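Local coordinates for E3 ubiquitin-protein ligase HERC2 (Homo sapiens, PDB 4L1M), which acts as an E3 ubiquitin-protein ligase, probably passing ubiquitin to target proteins through a HECT domain that is absent from this RCC1-like propeller, at residues L252-L256 with R300-L304; L88-L92 with E138-V142; G29-I33 with P372-F376. All coordinates share one frame; numbering follows the deposited sequence.

Contact 1: L252-L256 with R300-L304; sequences LIEKL and RYPKL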
ATOM      1  N   LEU A 252      15.138  -8.097 -12.164  1.00 45.03           N
ATOM      2  CA  LEU A 252      14.785  -6.907 -12.874  1.00 44.85           C
ATOM      3  C   LEU A 252      13.556  -7.109 -13.746  1.00 44.89           C
ATOM      4  O   LEU A 252      13.389  -8.166 -14.390  1.00 46.04           O
ATOM      5  CB  LEU A 252      15.949  -6.516 -13.784  1.00 47.77           C
ATOM      6  CG  LEU A 252      15.814  -5.196 -14.536  1.00 49.42           C
ATOM      7  CD1 LEU A 252      15.841  -4.032 -13.572  1.00 49.14           C
ATOM      8  CD2 LEU A 252      16.942  -5.040 -15.544  1.00 52.03           C
ATOM      9  N   ILE A 253      12.709  -6.094 -13.799  1.00 43.98           N
ATOM     10  CA  ILE A 253      11.631  -6.081 -14.760  1.00 44.53           C
ATOM     11  C   ILE A 253      12.115  -5.365 -16.011  1.00 46.75           C
ATOM     12  O   ILE A 253      12.117  -4.146 -16.063  1.00 49.65           O
ATOM     13  CB  ILE A 253      10.365  -5.469 -14.172  1.00 42.99           C
ATOM     14  CG1 ILE A 253       9.939  -6.261 -12.938  1.00 42.92           C
ATOM     15  CG2 ILE A 253       9.232  -5.534 -15.191  1.00 43.68           C
ATOM     16  CD1 ILE A 253       8.704  -5.719 -12.237  1.00 41.85           C
ATOM     17  N   GLU A 254      12.553  -6.145 -16.994  1.00 49.82           N
ATOM     18  CA  GLU A 254      13.213  -5.650 -18.182  1.00 54.64           C
ATOM     19  C   GLU A 254      12.318  -4.733 -19.044  1.00 56.10           C
ATOM     20  O   GLU A 254      12.802  -3.777 -19.644  1.00 58.79           O
ATOM     21  CB  GLU A 254      13.751  -6.841 -19.044  1.00 57.80           C
ATOM     22  CG  GLU A 254      14.773  -7.841 -18.413  1.00 61.03           C
ATOM     23  CD  GLU A 254      14.199  -9.115 -17.680  1.00 62.51           C
ATOM     24  OE1 GLU A 254      13.089  -9.598 -18.025  1.00 63.18           O
ATOM     25  OE2 GLU A 254      14.880  -9.673 -16.762  1.00 60.71           O
ATOM     26  N   LYS A 255      11.013  -4.952 -19.046  1.00 56.20           N
ATOM     27  CA  LYS A 255      10.097  -4.063 -19.811  1.00 56.73           C
ATOM     28  C   LYS A 255       9.974  -2.655 -19.252  1.00 55.39           C
ATOM     29  O   LYS A 255       9.586  -1.749 -19.980  1.00 57.58           O
ATOM     30  CB  LYS A 255       8.702  -4.648 -19.890  1.00 58.12           C
ATOM     31  CG  LYS A 255       8.661  -5.996 -20.575  1.00 60.75           C
ATOM     32  CD  LYS A 255       8.881  -5.898 -22.064  1.00 61.87           C
ATOM     33  CE  LYS A 255       8.945  -7.289 -22.676  1.00 62.17           C
ATOM     34  NZ  LYS A 255       9.169  -7.168 -24.132  1.00 66.32           N
ATOM     35  N   LEU A 256      10.291  -2.467 -17.972  1.00 54.43           N
ATOM     36  CA  LEU A 256      10.236  -1.154 -17.330  1.00 55.69           C
ATOM     37  C   LEU A 256      11.596  -0.447 -17.313  1.00 59.12           C
ATOM     38  O   LEU A 256      11.694   0.709 -16.834  1.00 61.21           O
ATOM     39  CB  LEU A 256       9.768  -1.272 -15.884  1.00 51.45           C
ATOM     40  CG  LEU A 256       8.363  -1.777 -15.673  1.00 49.46           C
ATOM     41  CD1 LEU A 256       8.102  -1.857 -14.177  1.00 48.66           C
ATOM     42  CD2 LEU A 256       7.304  -0.914 -16.329  1.00 49.37           C
ATOM     43  N   ARG A 300       0.898 -10.506 -18.584  1.00 41.74           N
ATOM     44  CA  ARG A 300       2.092 -11.087 -17.994  1.00 40.55           C
ATOM     45  C   ARG A 300       3.357 -10.257 -18.147  1.00 41.78           C
ATOM     46  O   ARG A 300       4.415 -10.630 -17.654  1.00 41.26           O
ATOM     47  CB  ARG A 300       2.270 -12.489 -18.531  1.00 40.55           C
ATOM     48  CG  ARG A 300       1.083 -13.365 -18.168  1.00 39.63           C
ATOM     49  CD  ARG A 300       1.191 -14.769 -18.734  1.00 39.99           C
ATOM     50  NE  ARG A 300      -0.062 -15.451 -18.492  1.00 39.68           N
ATOM     51  CZ  ARG A 300      -0.349 -16.152 -17.396  1.00 39.46           C
ATOM     52  NH1 ARG A 300       0.544 -16.328 -16.421  1.00 39.95           N
ATOM     53  NH2 ARG A 300      -1.542 -16.690 -17.275  1.00 39.40           N
ATOM     54  N   TYR A 301       3.228  -9.105 -18.807  1.00 44.20           N
ATOM     55  CA  TYR A 301       4.252  -8.073 -18.805  1.00 43.71           C
ATOM     56  C   TYR A 301       3.615  -6.731 -18.525  1.00 42.93           C
ATOM     57  O   TYR A 301       2.491  -6.500 -18.919  1.00 45.44           O
ATOM     58  CB  TYR A 301       4.910  -8.009 -20.147  1.00 45.40           C
ATOM     59  CG  TYR A 301       5.580  -9.289 -20.572  1.00 47.36           C
ATOM     60  CD1 TYR A 301       6.893  -9.588 -20.178  1.00 47.96           C
ATOM     61  CD2 TYR A 301       4.938 -10.173 -21.422  1.00 47.47           C
ATOM     62  CE1 TYR A 301       7.531 -10.738 -20.626  1.00 48.42           C
ATOM     63  CE2 TYR A 301       5.572 -11.321 -21.857  1.00 48.61           C
ATOM     64  CZ  TYR A 301       6.861 -11.595 -21.455  1.00 48.27           C
ATOM     65  OH  TYR A 301       7.466 -12.745 -21.878  1.00 48.84           O
ATOM     66  N   PRO A 302       4.340  -5.818 -17.877  1.00 42.03           N
ATOM     67  CA  PRO A 302       3.806  -4.483 -17.605  1.00 42.17           C
ATOM     68  C   PRO A 302       3.197  -3.840 -18.827  1.00 41.62           C
ATOM     69  O   PRO A 302       3.808  -3.844 -19.868  1.00 41.78           O
ATOM     70  CB  PRO A 302       5.048  -3.698 -17.180  1.00 44.29           C
ATOM     71  CG  PRO A 302       5.911  -4.734 -16.546  1.00 42.75           C
ATOM     72  CD  PRO A 302       5.748  -5.912 -17.481  1.00 43.38           C
ATOM     73  N   LYS A 303       1.992  -3.321 -18.694  1.00 40.83           N
ATOM     74  CA  LYS A 303       1.275  -2.746 -19.818  1.00 43.18           C
ATOM     75  C   LYS A 303       0.787  -1.349 -19.439  1.00 44.88           C
ATOM     76  O   LYS A 303       0.244  -1.156 -18.353  1.00 44.26           O
ATOM     77  CB  LYS A 303       0.101  -3.624 -20.183  1.00 43.21           C
ATOM     78  CG  LYS A 303      -0.754  -3.098 -21.308  1.00 45.42           C
ATOM     79  CD  LYS A 303      -1.982  -3.965 -21.490  1.00 46.73           C
ATOM     80  CE  LYS A 303      -2.375  -4.101 -22.946  1.00 50.08           C
ATOM     81  NZ  LYS A 303      -2.935  -2.836 -23.479  1.00 51.64           N
ATOM     82  N   LEU A 304       1.030  -0.380 -20.320  1.00 45.80           N
ATOM     83  CA  LEU A 304       0.618   0.977 -20.088  1.00 46.74           C
ATOM     84  C   LEU A 304      -0.894   1.055 -19.973  1.00 47.73           C
ATOM     85  O   LEU A 304      -1.620   0.538 -20.819  1.00 48.86           O
ATOM     86  CB  LEU A 304       1.110   1.899 -21.238  1.00 48.44           C
ATOM     87  CG  LEU A 304       0.750   3.403 -21.164  1.00 49.18           C
ATOM     88  CD1 LEU A 304       1.277   4.044 -19.895  1.00 47.77           C
ATOM     89  CD2 LEU A 304       1.285   4.155 -22.368  1.00 51.59           C
TER
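Pro302 sets its ring against Ile253 and Leu256, and this apolar packing is the centre of the contact. The methyl CG2 of Ile253 reaches the ring at CG of Pro302, 3.7 Å away. That methyl is anti to the backbone N of Ile253, which turns it to the proline and leaves CG1 on the N side. Leu256 comes in beside it, with its CD2 3.7 Å from CB of Pro302. The CG of Leu256 lies 3.9 Å from CG of Pro302, so the leucine branch point packs on the ring as well. Lys255 adds its CB, 4.0 Å from CD of Pro302. The proline ring is thus met at CB, CG and CD by three side chains of 252-256.

A looser, more exposed contact involves Lys255 and Tyr301. The lysine chain bends at chi2 (-72°) and then runs out straight. Its CE passes 4.0 Å from CD1 of Tyr301, at a slant to the ring. Beyond it, NZ of Lys255 is 5.4 Å from the Tyr301 ring centre and 18° off the ring normal. This is at most a weak cation-pi attraction.

Within 252-256, Leu256 N bonds to Ile253 O at 3.1 Å, closing the 3-10 turn that presents both side chains to the proline. Strand 302-304 is bonded to strand 280-284, and Trp283 of that strand touches Ile253, Leu256 and Pro302.

Strand 302-304 is the outermost strand of one blade. Segment 252-256 begins at the end of strand 250-252, the outermost strand of the blade before, and runs on into the linker. The contact therefore joins an interblade linker to the outer strand of the next blade, at the periphery of a seven-bladed RCC1-type beta-propeller.

Contact 2: L88-L92 with E138-V142; sequences LVQGL and EEPKV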
ATOM      1  N   LEU A  88      -7.921   6.021  19.874  1.00 47.82           N
ATOM      2  CA  LEU A  88      -6.511   6.260  19.959  1.00 48.96           C
ATOM      3  C   LEU A  88      -5.828   4.915  20.133  1.00 48.65           C
ATOM      4  O   LEU A  88      -6.257   4.122  20.951  1.00 48.56           O
ATOM      5  CB  LEU A  88      -6.231   7.166  21.176  1.00 50.48           C
ATOM      6  CG  LEU A  88      -4.799   7.695  21.324  1.00 51.61           C
ATOM      7  CD1 LEU A  88      -4.464   8.693  20.226  1.00 50.44           C
ATOM      8  CD2 LEU A  88      -4.615   8.339  22.696  1.00 53.81           C
ATOM      9  N   VAL A  89      -4.783   4.665  19.352  1.00 48.94           N
ATOM     10  CA  VAL A  89      -3.953   3.504  19.558  1.00 50.79           C
ATOM     11  C   VAL A  89      -3.013   3.808  20.713  1.00 55.35           C
ATOM     12  O   VAL A  89      -2.163   4.650  20.613  1.00 56.64           O
ATOM     13  CB  VAL A  89      -3.169   3.138  18.285  1.00 48.91           C
ATOM     14  CG1 VAL A  89      -2.231   1.958  18.544  1.00 48.79           C
ATOM     15  CG2 VAL A  89      -4.143   2.805  17.151  1.00 46.81           C
ATOM     16  N   GLN A  90      -3.198   3.116  21.825  1.00 63.92           N
ATOM     17  CA  GLN A  90      -2.359   3.285  23.010  1.00 68.84           C
ATOM     18  C   GLN A  90      -0.978   2.645  22.800  1.00 70.56           C
ATOM     19  O   GLN A  90      -0.837   1.655  22.074  1.00 73.44           O
ATOM     20  CB  GLN A  90      -3.066   2.648  24.221  1.00 72.19           C
ATOM     21  CG  GLN A  90      -4.340   3.384  24.648  1.00 76.25           C
ATOM     22  CD  GLN A  90      -4.065   4.758  25.244  1.00 79.89           C
ATOM     23  OE1 GLN A  90      -2.916   5.116  25.496  1.00 84.21           O
ATOM     24  NE2 GLN A  90      -5.121   5.539  25.464  1.00 81.96           N
ATOM     25  N   GLY A  91       0.036   3.198  23.443  1.00 71.26           N
ATOM     26  CA  GLY A  91       1.381   2.647  23.343  1.00 69.68           C
ATOM     27  C   GLY A  91       2.260   3.402  22.371  1.00 67.85           C
ATOM     28  O   GLY A  91       3.453   3.122  22.276  1.00 67.94           O
ATOM     29  N   LEU A  92       1.684   4.380  21.679  1.00 66.34           N
ATOM     30  CA  LEU A  92       2.458   5.281  20.814  1.00 66.21           C
ATOM     31  C   LEU A  92       2.538   6.714  21.332  1.00 70.82           C
ATOM     32  O   LEU A  92       3.282   7.534  20.771  1.00 70.85           O
ATOM     33  CB  LEU A  92       1.850   5.308  19.421  1.00 62.34           C
ATOM     34  CG  LEU A  92       1.735   3.955  18.729  1.00 57.96           C
ATOM     35  CD1 LEU A  92       1.021   4.131  17.415  1.00 57.62           C
ATOM     36  CD2 LEU A  92       3.091   3.312  18.506  1.00 56.93           C
ATOM     37  N   GLU A 138      -1.604  -7.235  21.073  1.00 51.39           N
ATOM     38  CA  GLU A 138      -2.713  -6.301  21.082  1.00 53.84           C
ATOM     39  C   GLU A 138      -2.217  -4.843  20.913  1.00 53.41           C
ATOM     40  O   GLU A 138      -2.896  -4.019  20.300  1.00 52.86           O
ATOM     41  CB  GLU A 138      -3.534  -6.447  22.373  1.00 57.48           C
ATOM     42  CG  GLU A 138      -4.300  -7.761  22.467  1.00 58.91           C
ATOM     43  N   GLU A 139      -1.033  -4.532  21.440  1.00 54.35           N
ATOM     44  CA  GLU A 139      -0.523  -3.163  21.398  1.00 54.98           C
ATOM     45  C   GLU A 139       0.861  -3.046  20.783  1.00 52.15           C
ATOM     46  O   GLU A 139       1.667  -3.977  20.871  1.00 52.01           O
ATOM     47  CB  GLU A 139      -0.511  -2.570  22.788  1.00 59.97           C
ATOM     48  CG  GLU A 139      -1.904  -2.274  23.314  1.00 64.03           C
ATOM     49  CD  GLU A 139      -1.844  -1.718  24.736  1.00 68.56           C
ATOM     50  OE1 GLU A 139      -2.191  -2.431  25.710  1.00 73.97           O
ATOM     51  OE2 GLU A 139      -1.406  -0.566  24.890  1.00 71.20           O
ATOM     52  N   PRO A 140       1.137  -1.890  20.145  1.00 49.98           N
ATOM     53  CA  PRO A 140       2.410  -1.624  19.491  1.00 48.30           C
ATOM     54  C   PRO A 140       3.615  -1.929  20.368  1.00 48.98           C
ATOM     55  O   PRO A 140       3.621  -1.631  21.554  1.00 49.37           O
ATOM     56  CB  PRO A 140       2.345  -0.131  19.202  1.00 48.31           C
ATOM     57  CG  PRO A 140       0.905   0.159  19.033  1.00 48.33           C
ATOM     58  CD  PRO A 140       0.199  -0.764  19.980  1.00 49.49           C
ATOM     59  N   LYS A 141       4.611  -2.547  19.757  1.00 48.71           N
ATOM     60  CA  LYS A 141       5.856  -2.863  20.394  1.00 50.48           C
ATOM     61  C   LYS A 141       7.004  -2.484  19.470  1.00 49.41           C
ATOM     62  O   LYS A 141       6.957  -2.741  18.265  1.00 47.26           O
ATOM     63  CB  LYS A 141       5.922  -4.365  20.687  1.00 52.24           C
ATOM     64  CG  LYS A 141       7.181  -4.771  21.438  1.00 55.56           C
ATOM     65  CD  LYS A 141       7.179  -6.241  21.796  1.00 58.36           C
ATOM     66  CE  LYS A 141       8.404  -6.598  22.603  1.00 61.63           C
ATOM     67  NZ  LYS A 141       8.764  -8.018  22.358  1.00 63.72           N
ATOM     68  N   VAL A 142       8.050  -1.913  20.050  1.00 51.38           N
ATOM     69  CA  VAL A 142       9.212  -1.478  19.285  1.00 51.97           C
ATOM     70  C   VAL A 142       9.887  -2.707  18.724  1.00 49.46           C
ATOM     71  O   VAL A 142      10.067  -3.669  19.447  1.00 49.61           O
ATOM     72  CB  VAL A 142      10.258  -0.738  20.166  1.00 54.26           C
ATOM     73  CG1 VAL A 142      11.460  -0.332  19.335  1.00 54.17           C
ATOM     74  CG2 VAL A 142       9.651   0.498  20.786  1.00 56.68           C
TER
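The backbone of 88-92 meets Pro140 through the carbonyl O of Gln90, 3.4 Å from CD of Pro140, and the nearest CA atoms are those of Gly91 and Pro140, 5.8 Å apart. Gly91 takes a positive phi (100°) where the linker turns past Pro140. Pro140 is the main contact on its side. Val89 meets the ring with one methyl, CG1, 3.6 Å from CG of Pro140. With chi1 at 177°, CG1 of Val89 points out to the proline while CG2 lies on the N side. Leu92 crosses the ring at about a right angle. Its CD2 is 3.6 Å from CB of Pro140, and its CG is 3.9 Å from CG of the same ring.

Strand 140-142 is the outer strand of an RCC1-type propeller blade. Segment 88-92 begins at the end of strand 87-88, in the blade before it, and runs on into the linker. Pro140 lies between the linker and its own blade, near the outer rim. Trp121 of strand 118-122 touches both Val89 and Pro140, and Tyr119 of the same strand touches Leu92.

Glu139 lies at the exposed margin. It is nearly straight from CG on and brings OE2 within 3.7 Å of CB of Gln90. OE2 of Glu139 is also 3.6 Å from the carbonyl O of Gln90. Both are acceptors and cannot bond each other, so this approach probably offers a charged carboxylate no stabilisation. The bend at chi2 turns the Gln90 amide away from Pro140.

Contact 3: G29-I33 with P372-F376; sequences GWGLI and PAQSF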
ATOM      1  N   GLY A  29     -15.332   8.978   2.094  1.00 47.89           N
ATOM      2  CA  GLY A  29     -15.231   7.524   2.020  1.00 46.01           C
ATOM      3  C   GLY A  29     -16.423   6.923   1.325  1.00 46.59           C
ATOM      4  O   GLY A  29     -17.505   7.518   1.293  1.00 47.63           O
ATOM      5  N   TRP A  30     -16.212   5.759   0.719  1.00 46.13           N
ATOM      6  CA  TRP A  30     -17.315   5.020   0.120  1.00 47.44           C
ATOM      7  C   TRP A  30     -16.960   3.574  -0.005  1.00 45.26           C
ATOM      8  O   TRP A  30     -15.794   3.217   0.102  1.00 44.74           O
ATOM      9  CB  TRP A  30     -17.736   5.612  -1.238  1.00 48.94           C
ATOM     10  CG  TRP A  30     -16.669   5.666  -2.258  1.00 47.83           C
ATOM     11  CD1 TRP A  30     -16.509   4.809  -3.312  1.00 48.10           C
ATOM     12  CD2 TRP A  30     -15.622   6.634  -2.364  1.00 47.31           C
ATOM     13  NE1 TRP A  30     -15.418   5.181  -4.057  1.00 47.37           N
ATOM     14  CE2 TRP A  30     -14.864   6.305  -3.501  1.00 47.00           C
ATOM     15  CE3 TRP A  30     -15.266   7.769  -1.623  1.00 48.28           C
ATOM     16  CZ2 TRP A  30     -13.757   7.052  -3.902  1.00 46.11           C
ATOM     17  CZ3 TRP A  30     -14.158   8.510  -2.019  1.00 47.12           C
ATOM     18  CH2 TRP A  30     -13.420   8.148  -3.144  1.00 46.75           C
ATOM     19  N   GLY A  31     -17.974   2.740  -0.226  1.00 45.86           N
ATOM     20  CA  GLY A  31     -17.799   1.285  -0.269  1.00 45.76           C
ATOM     21  C   GLY A  31     -18.533   0.610   0.875  1.00 46.69           C
ATOM     22  O   GLY A  31     -19.522   1.119   1.347  1.00 46.91           O
ATOM     23  N   LEU A  32     -18.023  -0.527   1.328  1.00 47.81           N
ATOM     24  CA  LEU A  32     -18.687  -1.309   2.370  1.00 49.81           C
ATOM     25  C   LEU A  32     -18.346  -0.734   3.738  1.00 48.93           C
ATOM     26  O   LEU A  32     -17.359  -1.100   4.368  1.00 47.86           O
ATOM     27  CB  LEU A  32     -18.277  -2.788   2.258  1.00 50.23           C
ATOM     28  CG  LEU A  32     -18.875  -3.806   3.247  1.00 52.22           C
ATOM     29  CD1 LEU A  32     -20.386  -3.868   3.155  1.00 53.96           C
ATOM     30  CD2 LEU A  32     -18.252  -5.183   3.006  1.00 51.60           C
ATOM     31  N   ILE A  33     -19.190   0.176   4.184  1.00 52.20           N
ATOM     32  CA  ILE A  33     -18.973   0.933   5.401  1.00 53.12           C
ATOM     33  C   ILE A  33     -20.190   0.805   6.256  1.00 54.57           C
ATOM     34  O   ILE A  33     -21.292   1.110   5.820  1.00 55.51           O
ATOM     35  CB  ILE A  33     -18.742   2.405   5.067  1.00 55.47           C
ATOM     36  CG1 ILE A  33     -17.296   2.601   4.645  1.00 54.68           C
ATOM     37  CG2 ILE A  33     -19.052   3.316   6.249  1.00 57.65           C
ATOM     38  CD1 ILE A  33     -17.092   3.875   3.866  1.00 57.59           C
ATOM     39  N   PRO A 372     -10.129  -3.384   1.278  1.00 43.03           N
ATOM     40  CA  PRO A 372     -10.608  -4.445   0.406  1.00 43.11           C
ATOM     41  C   PRO A 372     -11.953  -4.134  -0.281  1.00 43.98           C
ATOM     42  O   PRO A 372     -12.207  -4.622  -1.364  1.00 44.14           O
ATOM     43  CB  PRO A 372     -10.740  -5.628   1.361  1.00 43.41           C
ATOM     44  CG  PRO A 372     -10.998  -5.011   2.683  1.00 42.73           C
ATOM     45  CD  PRO A 372     -10.181  -3.764   2.696  1.00 42.48           C
ATOM     46  N   ALA A 373     -12.815  -3.357   0.354  1.00 45.33           N
ATOM     47  CA  ALA A 373     -14.101  -2.980  -0.261  1.00 45.80           C
ATOM     48  C   ALA A 373     -14.417  -1.498  -0.013  1.00 47.10           C
ATOM     49  O   ALA A 373     -15.583  -1.093   0.039  1.00 49.03           O
ATOM     50  CB  ALA A 373     -15.195  -3.867   0.286  1.00 45.59           C
ATOM     51  N   GLN A 374     -13.359  -0.703   0.173  1.00 46.08           N
ATOM     52  CA  GLN A 374     -13.473   0.677   0.649  1.00 45.49           C
ATOM     53  C   GLN A 374     -12.494   1.581  -0.059  1.00 43.52           C
ATOM     54  O   GLN A 374     -11.445   1.138  -0.514  1.00 40.34           O
ATOM     55  CB  GLN A 374     -13.164   0.763   2.140  1.00 44.59           C
ATOM     56  CG  GLN A 374     -14.107  -0.017   3.028  1.00 45.80           C
ATOM     57  CD  GLN A 374     -13.728  -1.471   3.194  1.00 44.95           C
ATOM     58  OE1 GLN A 374     -12.643  -1.906   2.794  1.00 43.08           O
ATOM     59  NE2 GLN A 374     -14.649  -2.245   3.765  1.00 46.29           N
ATOM     60  N   SER A 375     -12.855   2.859  -0.149  1.00 44.25           N
ATOM     61  CA  SER A 375     -11.995   3.867  -0.743  1.00 44.06           C
ATOM     62  C   SER A 375     -12.138   5.148   0.022  1.00 43.79           C
ATOM     63  O   SER A 375     -13.233   5.505   0.456  1.00 47.21           O
ATOM     64  CB  SER A 375     -12.361   4.094  -2.217  1.00 46.21           C
ATOM     65  OG  SER A 375     -12.649   2.873  -2.893  1.00 47.66           O
ATOM     66  N   PHE A 376     -11.024   5.832   0.212  1.00 43.51           N
ATOM     67  CA  PHE A 376     -11.005   7.119   0.904  1.00 44.04           C
ATOM     68  C   PHE A 376     -10.197   8.140   0.123  1.00 44.23           C
ATOM     69  O   PHE A 376      -9.251   7.795  -0.579  1.00 43.68           O
ATOM     70  CB  PHE A 376     -10.377   6.980   2.275  1.00 44.13           C
ATOM     71  CG  PHE A 376     -11.073   6.008   3.173  1.00 45.03           C
ATOM     72  CD1 PHE A 376     -12.090   6.424   4.013  1.00 46.61           C
ATOM     73  CD2 PHE A 376     -10.693   4.667   3.195  1.00 44.65           C
ATOM     74  CE1 PHE A 376     -12.727   5.529   4.861  1.00 46.90           C
ATOM     75  CE2 PHE A 376     -11.329   3.770   4.041  1.00 45.42           C
ATOM     76  CZ  PHE A 376     -12.347   4.207   4.877  1.00 46.27           C
TER
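Leu32 and Ala373 are bonded from Leu32 N to Ala373 O, at 2.8 Å and nearly straight (167°). The carbonyl O of Leu32 in turn accepts NE2 of Gln374 at 3.0 Å, almost in the plane of that amide. The other end of the amide, OE1 of Gln374, takes Ala373 N at 2.8 Å from above its carbonyl plane. Partners at both ends are consistent with this orientation of the amide.

Further along, Trp30 and Ser375 form an antiparallel hydrogen-bonded pair. Trp30 N to Ser375 O and Ser375 N to Trp30 O are both 3.0 Å. Gly29 with Phe376 and Gly31 with Gln374 are the adjoining non-hydrogen-bonded pairs.

The Trp30 ring swings over Ser375 (chi1 58°), placing CB of Ser375 3.6 Å from CE2 of Trp30 in a CH-pi contact over one face. The Ser375 hydroxyl has its main partner in His322. Leu32 CB also packs on Ala373 CB, at 3.8 Å.

Strand 27-31 lies between 45-46 and 374-379, and 365-370 completes this four-stranded blade. Phe344 meets Trp30 edge-to-face, and Phe65 meets Phe376.

Contacts 1 and 2 repeat one theme in different blades: each sets a linker against the proline of the next outer strand. They lie on opposite sides of the chain's centre, with their own centres 40 Å apart. Contact 3 differs in kind, because it pairs strands within a single blade. That blade takes two strands from each end of the chain, the closure known as Velcro in beta-propellers. Contacts 1 and 2 are nested in the loop it closes. Their centres are 30 Å and 25 Å from that of contact 3, and none of the three touches another. No ligand or catalytic site is defined among them.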